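Local coordinates for alternansucrase (Leuconostoc mesenteroides, PDB 6HVG), which is an enzyme of glycoside hydrolase family 70, pairing a calcium-carrying TIM-barrel region with repeats of the choline-binding, cell-wall-binding type, at residues N1064-A1068 with D1137-A1141; A1085-R1089 with N1128-Y1132; G1338-I1342 with G1370-S1374; P1341-V1345 with N1355-M1359. The contacts are given in a common frame with arbitrary orientation. Residues are numbered along the deposited sequence.

Contact 1: residues N1064-A1068 with D1137-A1141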
loop_
_atom_site.group_PDB
_atom_site.type_symbol
_atom_site.label_atom_id
_atom_site.label_comp_id
_atom_site.label_asym_id
_atom_site.label_seq_id
_atom_site.Cartn_x
_atom_site.Cartn_y
_atom_site.Cartn_z
ATOM N N ASN A 1064 5.754 -29.687 -0.777
ATOM C CA ASN A 1064 5.182 -30.635 -1.739
ATOM C C ASN A 1064 5.550 -32.104 -1.465
ATOM O O ASN A 1064 4.810 -33.021 -1.845
ATOM C CB ASN A 1064 5.568 -30.234 -3.168
ATOM C CG ASN A 1064 4.922 -28.927 -3.611
ATOM O OD1 ASN A 1064 3.990 -28.415 -2.978
ATOM N ND2 ASN A 1064 5.416 -28.381 -4.718
ATOM N N VAL A 1065 6.691 -32.323 -0.811
ATOM C CA VAL A 1065 7.040 -33.651 -0.315
ATOM C C VAL A 1065 6.061 -34.023 0.789
ATOM O O VAL A 1065 5.430 -35.081 0.747
ATOM C CB VAL A 1065 8.493 -33.701 0.204
ATOM C CG1 VAL A 1065 8.766 -35.013 0.934
ATOM C CG2 VAL A 1065 9.485 -33.510 -0.949
ATOM N N VAL A 1066 5.903 -33.123 1.749
ATOM C CA VAL A 1066 4.945 -33.319 2.847
ATOM C C VAL A 1066 3.517 -33.544 2.332
ATOM O O VAL A 1066 2.834 -34.423 2.824
ATOM C CB VAL A 1066 4.988 -32.157 3.869
ATOM C CG1 VAL A 1066 3.886 -32.280 4.900
ATOM C CG2 VAL A 1066 6.335 -32.143 4.577
ATOM N N ILE A 1067 3.074 -32.780 1.337
ATOM C CA ILE A 1067 1.719 -32.939 0.797
ATOM C C ILE A 1067 1.524 -34.362 0.271
ATOM O O ILE A 1067 0.468 -34.955 0.496
ATOM C CB ILE A 1067 1.387 -31.880 -0.288
ATOM C CG1 ILE A 1067 1.253 -30.488 0.340
ATOM C CG2 ILE A 1067 0.080 -32.192 -1.012
ATOM C CD1 ILE A 1067 1.347 -29.342 -0.654
ATOM N N ALA A 1068 2.541 -34.921 -0.388
ATOM C CA ALA A 1068 2.468 -36.289 -0.889
ATOM C C ALA A 1068 2.303 -37.324 0.236
ATOM O O ALA A 1068 1.423 -38.180 0.148
ATOM C CB ALA A 1068 3.686 -36.615 -1.733
ATOM N N ASP A 1137 9.040 -33.026 -7.186
ATOM C CA ASP A 1137 8.277 -32.970 -5.942
ATOM C C ASP A 1137 6.841 -32.510 -6.198
ATOM O O ASP A 1137 5.903 -33.013 -5.572
ATOM C CB ASP A 1137 8.941 -32.043 -4.923
ATOM C CG ASP A 1137 10.232 -32.601 -4.368
ATOM O OD1 ASP A 1137 10.351 -33.837 -4.234
ATOM O OD2 ASP A 1137 11.124 -31.792 -4.032
ATOM N N LEU A 1138 6.684 -31.562 -7.123
ATOM C CA LEU A 1138 5.370 -31.029 -7.481
ATOM C C LEU A 1138 4.523 -32.073 -8.221
ATOM O O LEU A 1138 3.352 -32.276 -7.902
ATOM C CB LEU A 1138 5.527 -29.765 -8.330
ATOM C CG LEU A 1138 4.258 -29.141 -8.913
ATOM C CD1 LEU A 1138 3.232 -28.787 -7.848
ATOM C CD2 LEU A 1138 4.643 -27.913 -9.716
ATOM N N ARG A 1139 5.123 -32.730 -9.206
ATOM C CA ARG A 1139 4.426 -33.780 -9.942
ATOM C C ARG A 1139 4.016 -34.931 -9.013
ATOM O O ARG A 1139 2.936 -35.487 -9.160
ATOM C CB ARG A 1139 5.275 -34.277 -11.116
ATOM C CG ARG A 1139 5.405 -33.247 -12.242
ATOM C CD ARG A 1139 5.950 -33.854 -13.528
ATOM N NE ARG A 1139 7.311 -34.362 -13.338
ATOM C CZ ARG A 1139 8.424 -33.639 -13.432
ATOM N NH1 ARG A 1139 8.388 -32.352 -13.734
ATOM N NH2 ARG A 1139 9.587 -34.208 -13.211
ATOM N N ASN A 1140 4.861 -35.267 -8.046
ATOM C CA ASN A 1140 4.526 -36.295 -7.060
ATOM C C ASN A 1140 3.400 -35.834 -6.137
ATOM O O ASN A 1140 2.523 -36.606 -5.766
ATOM C CB ASN A 1140 5.759 -36.698 -6.213
ATOM C CG ASN A 1140 6.828 -37.417 -7.022
ATOM O OD1 ASN A 1140 6.637 -37.740 -8.201
ATOM N ND2 ASN A 1140 7.975 -37.632 -6.404
ATOM N N ALA A 1141 3.441 -34.567 -5.752
ATOM C CA ALA A 1141 2.409 -34.004 -4.899
ATOM C C ALA A 1141 1.061 -34.026 -5.608
ATOM O O ALA A 1141 0.047 -34.341 -5.003
ATOM C CB ALA A 1141 2.779 -32.586 -4.509
#
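Two helices run side by side with nearly the same N-to-C direction, their short axes crossing at 24° and approaching to 8.2 Å. Small side chains permit this spacing: Ala1068 and Ala1141 bring their CA atoms to 4.6 Å, and Ala1141 CB rests 3.4 Å from Asn1064 O. Asn1064 points its CB toward the other helix, 3.7 Å from Asp1137 O, and its m rotamer carries ND2 to 3.8 Å from Leu1138 CA. That amide is satisfied beyond the pair, by a hydrogen bond to Gln1087. Val1065, in the t rotamer, puts CG2 3.4 Å from Asp1137 OD1, while the m rotamer of Asp1137 lets OD2 accept from the backbone N of Thr1134. Leu1138 points away overall and packs on Phe603 and Gln1087; Ile1067 adds a lighter touch, with CG2 4.4 Å from Ala1141 CB. Helices 1063-1075 and 1135-1147 precede the adjacent parallel strands 1081-1083 and 1151-1156, so this is the packing of neighbouring outer helices in a TIM barrel.

Contact 2: residues A1085-R1089 with N1128-Y1132; sequences APQYR and NPTKY
Tyr1132 lays one face of its ring over Ala1085, in a CH-pi contact with CB 3.9 Å from the ring centroid and 29° off the normal; chi1 is m (-50°), and the hydroxyl is bonded to Asn1108 O. Neither segment is regular in conformation, and their end-to-end directions lie 167° apart, with the CA atoms of Arg1089 and Thr1130 nearest at 5.6 Å. Ala1085 and Pro1086 are extended, Gln1087 turns (-94/13), and its m,m side chain folds back so that NE2 donates to Ala1085 O at 2.8 Å. Both segments belong to the long connection of one beta-alpha unit of the TIM barrel, between strand 1081-1083 and helix 1135-1147. Thr1130 (chi1 p) forms an ST turn, OG1 accepting from Tyr1132 N at 3.0 Å, and sets CG2 3.5 Å from Gln1087 O. Arg1089 (t,t,m) reaches across: NH2 donates to Asn1128 O at 2.7 Å, and NH1 bonds weakly to Pro1129 O at 3.4 Å. Thr1130 CG2 and Asn1128 ND2 lie over opposite guanidinium faces, while NE pairs with Asp1117.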
loop_
_atom_site.group_PDB
_atom_site.type_symbol
_atom_site.label_atom_id
_atom_site.label_comp_id
_atom_site.label_asym_id
_atom_site.label_seq_id
_atom_site.Cartn_x
_atom_site.Cartn_y
_atom_site.Cartn_z
ATOM N N ALA A 1085 0.158 -23.362 -3.467
ATOM C CA ALA A 1085 0.822 -22.090 -3.678
ATOM C C ALA A 1085 1.299 -21.971 -5.129
ATOM O O ALA A 1085 1.401 -22.984 -5.836
ATOM C CB ALA A 1085 2.002 -21.957 -2.743
ATOM N N PRO A 1086 1.555 -20.732 -5.591
ATOM C CA PRO A 1086 2.145 -20.539 -6.910
ATOM C C PRO A 1086 3.546 -21.108 -6.935
ATOM O O PRO A 1086 4.366 -20.775 -6.067
ATOM C CB PRO A 1086 2.187 -19.024 -7.063
ATOM C CG PRO A 1086 2.180 -18.508 -5.659
ATOM C CD PRO A 1086 1.269 -19.449 -4.938
ATOM N N GLN A 1087 3.817 -21.966 -7.917
ATOM C CA GLN A 1087 5.028 -22.789 -7.908
ATOM C C GLN A 1087 6.201 -22.184 -8.667
ATOM O O GLN A 1087 7.219 -22.860 -8.901
ATOM C CB GLN A 1087 4.715 -24.153 -8.500
ATOM C CG GLN A 1087 3.669 -24.920 -7.723
ATOM C CD GLN A 1087 4.143 -25.264 -6.344
ATOM O OE1 GLN A 1087 5.211 -25.844 -6.191
ATOM N NE2 GLN A 1087 3.354 -24.917 -5.330
ATOM N N TYR A 1088 6.097 -20.901 -9.001
ATOM C CA TYR A 1088 7.048 -20.271 -9.923
ATOM C C TYR A 1088 8.294 -19.858 -9.158
ATOM O O TYR A 1088 8.219 -19.539 -7.980
ATOM C CB TYR A 1088 6.366 -19.103 -10.602
ATOM C CG TYR A 1088 4.960 -19.494 -11.005
ATOM C CD1 TYR A 1088 4.743 -20.387 -12.038
ATOM C CD2 TYR A 1088 3.851 -19.023 -10.310
ATOM C CE1 TYR A 1088 3.474 -20.774 -12.387
ATOM C CE2 TYR A 1088 2.578 -19.401 -10.668
ATOM C CZ TYR A 1088 2.401 -20.285 -11.707
ATOM O OH TYR A 1088 1.146 -20.709 -12.073
ATOM N N ARG A 1089 9.443 -19.902 -9.808
ATOM C CA ARG A 1089 10.707 -19.600 -9.119
ATOM C C ARG A 1089 10.769 -18.154 -8.638
ATOM O O ARG A 1089 10.614 -17.222 -9.443
ATOM C CB ARG A 1089 11.918 -19.854 -10.015
ATOM C CG ARG A 1089 13.216 -19.469 -9.320
ATOM C CD ARG A 1089 14.433 -20.030 -10.003
ATOM N NE ARG A 1089 14.270 -21.431 -10.379
ATOM C CZ ARG A 1089 14.253 -22.456 -9.528
ATOM N NH1 ARG A 1089 14.387 -22.271 -8.218
ATOM N NH2 ARG A 1089 14.134 -23.685 -9.993
ATOM N N ASN A 1128 17.685 -27.272 -7.691
ATOM C CA ASN A 1128 17.365 -25.867 -7.503
ATOM C C ASN A 1128 15.879 -25.764 -7.175
ATOM O O ASN A 1128 15.083 -25.260 -7.968
ATOM C CB ASN A 1128 17.723 -25.066 -8.763
ATOM C CG ASN A 1128 17.734 -23.569 -8.530
ATOM O OD1 ASN A 1128 18.227 -23.073 -7.515
ATOM N ND2 ASN A 1128 17.214 -22.839 -9.484
ATOM N N PRO A 1129 15.501 -26.249 -5.985
ATOM C CA PRO A 1129 14.114 -26.173 -5.604
ATOM C C PRO A 1129 13.596 -24.759 -5.437
ATOM O O PRO A 1129 14.354 -23.838 -5.194
ATOM C CB PRO A 1129 14.078 -26.903 -4.248
ATOM C CG PRO A 1129 15.458 -26.820 -3.726
ATOM C CD PRO A 1129 16.318 -26.908 -4.946
ATOM N N THR A 1130 12.286 -24.612 -5.576
ATOM C CA THR A 1130 11.592 -23.422 -5.142
ATOM C C THR A 1130 11.503 -23.514 -3.623
ATOM O O THR A 1130 12.191 -24.309 -3.004
ATOM C CB THR A 1130 10.181 -23.360 -5.745
ATOM O OG1 THR A 1130 9.410 -24.473 -5.280
ATOM C CG2 THR A 1130 10.235 -23.405 -7.271
ATOM N N LYS A 1131 10.683 -22.675 -3.011
ATOM C CA LYS A 1131 10.423 -22.776 -1.582
ATOM C C LYS A 1131 9.664 -24.069 -1.260
ATOM O O LYS A 1131 9.675 -24.552 -0.127
ATOM C CB LYS A 1131 9.604 -21.564 -1.132
ATOM C CG LYS A 1131 9.342 -21.468 0.356
ATOM C CD LYS A 1131 8.782 -20.085 0.660
ATOM C CE LYS A 1131 8.525 -19.856 2.135
ATOM N NZ LYS A 1131 7.553 -18.749 2.324
ATOM N N TYR A 1132 9.005 -24.618 -2.273
ATOM C CA TYR A 1132 8.123 -25.772 -2.119
ATOM C C TYR A 1132 8.719 -27.101 -2.658
ATOM O O TYR A 1132 8.097 -28.146 -2.508
ATOM C CB TYR A 1132 6.762 -25.442 -2.768
ATOM C CG TYR A 1132 6.198 -24.095 -2.316
ATOM C CD1 TYR A 1132 5.762 -23.900 -1.001
ATOM C CD2 TYR A 1132 6.139 -23.009 -3.186
ATOM C CE1 TYR A 1132 5.268 -22.673 -0.584
ATOM C CE2 TYR A 1132 5.650 -21.772 -2.772
ATOM C CZ TYR A 1132 5.225 -21.608 -1.476
ATOM O OH TYR A 1132 4.757 -20.372 -1.065
#

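Contact 3: residues G1338-I1342 with G1370-S1374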
loop_
_atom_site.group_PDB
_atom_site.type_symbol
_atom_site.label_atom_id
_atom_site.label_comp_id
_atom_site.label_asym_id
_atom_site.label_seq_id
_atom_site.Cartn_x
_atom_site.Cartn_y
_atom_site.Cartn_z
ATOM N N GLY A 1338 5.311 49.740 -20.502
ATOM C CA GLY A 1338 3.888 49.986 -20.816
ATOM C C GLY A 1338 3.108 48.845 -21.442
ATOM O O GLY A 1338 1.981 49.046 -21.896
ATOM N N GLU A 1339 3.688 47.646 -21.427
ATOM C CA GLU A 1339 3.109 46.446 -22.058
ATOM C C GLU A 1339 2.926 45.382 -20.984
ATOM O O GLU A 1339 3.579 45.450 -19.936
ATOM C CB GLU A 1339 4.010 45.887 -23.155
ATOM C CG GLU A 1339 3.858 46.536 -24.516
ATOM C CD GLU A 1339 4.667 45.823 -25.594
ATOM O OE1 GLU A 1339 5.250 44.737 -25.329
ATOM O OE2 GLU A 1339 4.750 46.371 -26.709
ATOM N N ASN A 1340 2.045 44.404 -21.243
ATOM C CA ASN A 1340 1.736 43.354 -20.268
ATOM C C ASN A 1340 2.903 42.395 -20.062
ATOM O O ASN A 1340 3.360 41.773 -21.015
ATOM C CB ASN A 1340 0.491 42.552 -20.693
ATOM C CG ASN A 1340 -0.182 41.855 -19.524
ATOM O OD1 ASN A 1340 0.467 41.452 -18.570
ATOM N ND2 ASN A 1340 -1.475 41.672 -19.610
ATOM N N PRO A 1341 3.397 42.279 -18.817
ATOM C CA PRO A 1341 4.478 41.336 -18.530
ATOM C C PRO A 1341 4.036 39.891 -18.548
ATOM O O PRO A 1341 4.878 39.010 -18.679
ATOM C CB PRO A 1341 4.947 41.738 -17.124
ATOM C CG PRO A 1341 3.834 42.534 -16.533
ATOM C CD PRO A 1341 3.122 43.168 -17.674
ATOM N N ILE A 1342 2.738 39.637 -18.425
ATOM C CA ILE A 1342 2.214 38.273 -18.432
ATOM C C ILE A 1342 2.215 37.721 -19.840
ATOM O O ILE A 1342 1.640 38.316 -20.732
ATOM C CB ILE A 1342 0.762 38.228 -17.918
ATOM C CG1 ILE A 1342 0.680 38.703 -16.460
ATOM C CG2 ILE A 1342 0.195 36.832 -18.016
ATOM C CD1 ILE A 1342 -0.734 38.986 -15.979
ATOM N N GLY A 1370 1.870 39.516 -9.050
ATOM C CA GLY A 1370 2.384 40.293 -10.178
ATOM C C GLY A 1370 1.322 41.163 -10.770
ATOM O O GLY A 1370 0.257 40.668 -11.117
ATOM N N THR A 1371 1.601 42.459 -10.871
ATOM C CA THR A 1371 0.643 43.423 -11.413
ATOM C C THR A 1371 0.827 43.528 -12.915
ATOM O O THR A 1371 1.953 43.585 -13.385
ATOM C CB THR A 1371 0.833 44.826 -10.800
ATOM O OG1 THR A 1371 0.962 44.709 -9.379
ATOM C CG2 THR A 1371 -0.366 45.713 -11.096
ATOM N N ASP A 1372 -0.281 43.547 -13.659
ATOM C CA ASP A 1372 -0.241 43.767 -15.105
ATOM C C ASP A 1372 -0.206 45.264 -15.404
ATOM O O ASP A 1372 -0.194 46.079 -14.486
ATOM C CB ASP A 1372 -1.393 43.033 -15.833
ATOM C CG ASP A 1372 -2.733 43.744 -15.720
ATOM O OD1 ASP A 1372 -3.092 44.235 -14.625
ATOM O OD2 ASP A 1372 -3.464 43.774 -16.722
ATOM N N ASN A 1373 -0.156 45.618 -16.682
ATOM C CA ASN A 1373 -0.110 47.041 -17.097
ATOM C C ASN A 1373 -1.349 47.848 -16.674
ATOM O O ASN A 1373 -1.274 49.045 -16.498
ATOM C CB ASN A 1373 0.091 47.171 -18.618
ATOM C CG ASN A 1373 -0.796 46.206 -19.437
ATOM O OD1 ASN A 1373 -1.548 45.377 -18.897
ATOM N ND2 ASN A 1373 -0.654 46.271 -20.751
ATOM N N SER A 1374 -2.477 47.170 -16.491
ATOM C CA SER A 1374 -3.744 47.811 -16.178
ATOM C C SER A 1374 -4.081 47.826 -14.670
ATOM O O SER A 1374 -5.166 48.241 -14.297
ATOM C CB SER A 1374 -4.874 47.101 -16.937
ATOM O OG SER A 1374 -4.481 46.777 -18.250
#
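The backbones pass in roughly opposite directions without forming a sheet ladder, closest at Asn1340 and Asn1373, whose CA atoms are 5.2 Å apart. Gly1338 has a positive phi (67/12), a conformation that favours glycine; from Glu1339 the chain extends, bends at Pro1341 (-72/-19) and enters a strand at Ile1342. Opposite it, Gly1370 and Thr1371 finish a strand and Asp1372 stays extended before the chain turns at Asn1373 (-62/-25). The bend on the first side is an Asx turn: Asn1340, in the t rotamer, accepts with OD1 from Ile1342 N at 2.9 Å, and the same OD1 lies 3.7 Å from Asp1372 CB. Asn1373 directs its CB toward the other segment and covers the backbone from Gly1338 to Asn1340. Pro1341 fits against the strand end, with CG 3.8 Å from Thr1371 O and CD 4.3 Å from Asp1372 CA. Ile1342 (m,t) brings CD1 to 4.1 Å from Asp1372 CB. The contact thus sets the approach to strand 1342-1345 against the turn leading from strand 1368-1371 to strand 1377-1380. Ile1342 also packs on Tyr1378 and Phe1380 of the latter strand, and Thr1371 bonds to Ala353 in strand 352-355.

Contact 4: residues P1341-V1345 with N1355-M1359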
loop_
_atom_site.group_PDB
_atom_site.type_symbol
_atom_site.label_atom_id
_atom_site.label_comp_id
_atom_site.label_asym_id
_atom_site.label_seq_id
_atom_site.Cartn_x
_atom_site.Cartn_y
_atom_site.Cartn_z
ATOM N N PRO A 1341 3.397 42.279 -18.817
ATOM C CA PRO A 1341 4.478 41.336 -18.530
ATOM C C PRO A 1341 4.036 39.891 -18.548
ATOM O O PRO A 1341 4.878 39.010 -18.679
ATOM C CB PRO A 1341 4.947 41.738 -17.124
ATOM C CG PRO A 1341 3.834 42.534 -16.533
ATOM C CD PRO A 1341 3.122 43.168 -17.674
ATOM N N ILE A 1342 2.738 39.637 -18.425
ATOM C CA ILE A 1342 2.214 38.273 -18.432
ATOM C C ILE A 1342 2.215 37.721 -19.840
ATOM O O ILE A 1342 1.640 38.316 -20.732
ATOM C CB ILE A 1342 0.762 38.228 -17.918
ATOM C CG1 ILE A 1342 0.680 38.703 -16.460
ATOM C CG2 ILE A 1342 0.195 36.832 -18.016
ATOM C CD1 ILE A 1342 -0.734 38.986 -15.979
ATOM N N ARG A 1343 2.839 36.570 -20.025
ATOM C CA ARG A 1343 2.897 35.932 -21.324
ATOM C C ARG A 1343 2.431 34.503 -21.233
ATOM O O ARG A 1343 2.748 33.791 -20.287
ATOM C CB ARG A 1343 4.323 35.949 -21.886
ATOM C CG ARG A 1343 4.422 35.619 -23.399
ATOM C CD ARG A 1343 5.851 35.337 -23.776
ATOM N NE ARG A 1343 6.153 35.158 -25.200
ATOM C CZ ARG A 1343 6.072 34.002 -25.844
ATOM N NH1 ARG A 1343 5.584 32.916 -25.264
ATOM N NH2 ARG A 1343 6.442 33.939 -27.101
ATOM N N THR A 1344 1.684 34.092 -22.251
ATOM C CA THR A 1344 1.240 32.719 -22.412
ATOM C C THR A 1344 2.314 31.965 -23.134
ATOM O O THR A 1344 2.695 32.345 -24.213
ATOM C CB THR A 1344 -0.038 32.675 -23.251
ATOM O OG1 THR A 1344 -1.083 33.333 -22.532
ATOM C CG2 THR A 1344 -0.450 31.253 -23.562
ATOM N N VAL A 1345 2.778 30.877 -22.547
ATOM C CA VAL A 1345 3.831 30.058 -23.116
ATOM C C VAL A 1345 3.296 28.696 -23.558
ATOM O O VAL A 1345 2.685 28.002 -22.776
ATOM C CB VAL A 1345 4.968 29.851 -22.072
ATOM C CG1 VAL A 1345 6.115 29.037 -22.649
ATOM C CG2 VAL A 1345 5.482 31.189 -21.558
ATOM N N ASN A 1355 0.552 30.492 -18.102
ATOM C CA ASN A 1355 0.796 31.926 -18.127
ATOM C C ASN A 1355 1.861 32.316 -17.131
ATOM O O ASN A 1355 1.732 32.072 -15.937
ATOM C CB ASN A 1355 -0.478 32.719 -17.840
ATOM C CG ASN A 1355 -1.443 32.715 -19.021
ATOM O OD1 ASN A 1355 -1.056 32.486 -20.166
ATOM N ND2 ASN A 1355 -2.720 32.931 -18.737
ATOM N N TYR A 1356 2.904 32.961 -17.642
ATOM C CA TYR A 1356 4.052 33.357 -16.837
ATOM C C TYR A 1356 4.200 34.858 -16.764
ATOM O O TYR A 1356 3.632 35.566 -17.585
ATOM C CB TYR A 1356 5.292 32.737 -17.440
ATOM C CG TYR A 1356 5.331 31.240 -17.304
ATOM C CD1 TYR A 1356 4.661 30.402 -18.207
ATOM C CD2 TYR A 1356 6.029 30.648 -16.262
ATOM C CE1 TYR A 1356 4.726 29.022 -18.080
ATOM C CE2 TYR A 1356 6.080 29.267 -16.116
ATOM C CZ TYR A 1356 5.449 28.472 -17.033
ATOM O OH TYR A 1356 5.518 27.133 -16.877
ATOM N N TYR A 1357 4.931 35.333 -15.764
ATOM C CA TYR A 1357 5.221 36.753 -15.604
ATOM C C TYR A 1357 6.744 37.000 -15.713
ATOM O O TYR A 1357 7.485 36.711 -14.783
ATOM C CB TYR A 1357 4.721 37.187 -14.239
ATOM C CG TYR A 1357 4.671 38.681 -13.976
ATOM C CD1 TYR A 1357 5.821 39.411 -13.777
ATOM C CD2 TYR A 1357 3.460 39.344 -13.845
ATOM C CE1 TYR A 1357 5.759 40.779 -13.502
ATOM C CE2 TYR A 1357 3.393 40.693 -13.545
ATOM C CZ TYR A 1357 4.532 41.411 -13.390
ATOM O OH TYR A 1357 4.442 42.755 -13.099
ATOM N N PHE A 1358 7.213 37.489 -16.855
ATOM C CA PHE A 1358 8.651 37.776 -17.020
ATOM C C PHE A 1358 8.968 39.249 -16.832
ATOM O O PHE A 1358 8.261 40.103 -17.345
ATOM C CB PHE A 1358 9.152 37.317 -18.383
ATOM C CG PHE A 1358 8.948 35.871 -18.624
ATOM C CD1 PHE A 1358 9.728 34.961 -17.942
ATOM C CD2 PHE A 1358 7.982 35.411 -19.482
ATOM C CE1 PHE A 1358 9.581 33.592 -18.125
ATOM C CE2 PHE A 1358 7.806 34.044 -19.672
ATOM C CZ PHE A 1358 8.600 33.125 -18.982
ATOM N N MET A 1359 10.055 39.536 -16.114
ATOM C CA MET A 1359 10.396 40.908 -15.776
ATOM C C MET A 1359 11.174 41.556 -16.919
ATOM O O MET A 1359 11.408 40.928 -17.943
ATOM C CB MET A 1359 11.150 40.926 -14.453
ATOM C CG MET A 1359 10.359 40.255 -13.324
ATOM S SD MET A 1359 10.970 40.757 -11.710
ATOM C CE MET A 1359 11.210 39.243 -10.814
#
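Thr1344 OG1 donates to Asn1355 OD1 across the strands at 2.5 Å, a short side-chain bond within a non-hydrogen-bonded pair. Beside it, Arg1343 and Tyr1356 form the hydrogen-bonded pair: Arg1343 N to Tyr1356 O and Tyr1356 N to Arg1343 O are both 2.8 Å. Just ahead of strand 1342-1345, Pro1341 O receives a weak bond of 3.3 Å from Phe1358 N. CA-H...O contacts reinforce the ladder, from Ile1342 CA to Tyr1356 O at 3.2 Å and from Asn1355 CA to Arg1343 O at 3.5 Å. This is a two-stranded antiparallel beta hairpin, consistent with the hairpin architecture of the cell-wall-binding repeats found in this part of the chain. The strand axes make an angle of 141°, indicating marked twist. Ile1342, Thr1344, Asn1355 and Tyr1357 share one face, where Ile1342 CG1 packs 3.9 Å from Tyr1357 CD2. Pro1341 CB sits over the Tyr1357 ring in a CH-pi contact, 3.9 Å from the centroid. Toward the side of Arg1343 and Tyr1356, Val1345 CG2 approaches Tyr1356 CD1 at 3.5 Å and the edge of Phe1358 at CE2, 4.1 Å away. Tyr1325 of strand 1323-1326 touches Arg1343, Val1345 and Phe1358.

From the N terminus, contact 1 closes a loop of 68 residues between two barrel helices, and contact 2 is nested within it, drawing together the connection that leads into the second helix. The two touch directly: Asn1064 ND2 lies 2.9 Å from Gln1087 OE1, a probable hydrogen bond. Much later in the chain, contacts 3 and 4 start from shared residues, Pro1341 and Ile1342. Contact 4 closes the short hairpin loop first; contact 3 then reaches on to the next hairpin, and Tyr1357 OH links them, 2.6 Å from Thr1371 O. The barrel pair and the repeat pair lie on opposite sides of the chain's centre, with the centres of contacts 1 and 3 about 79 Å apart.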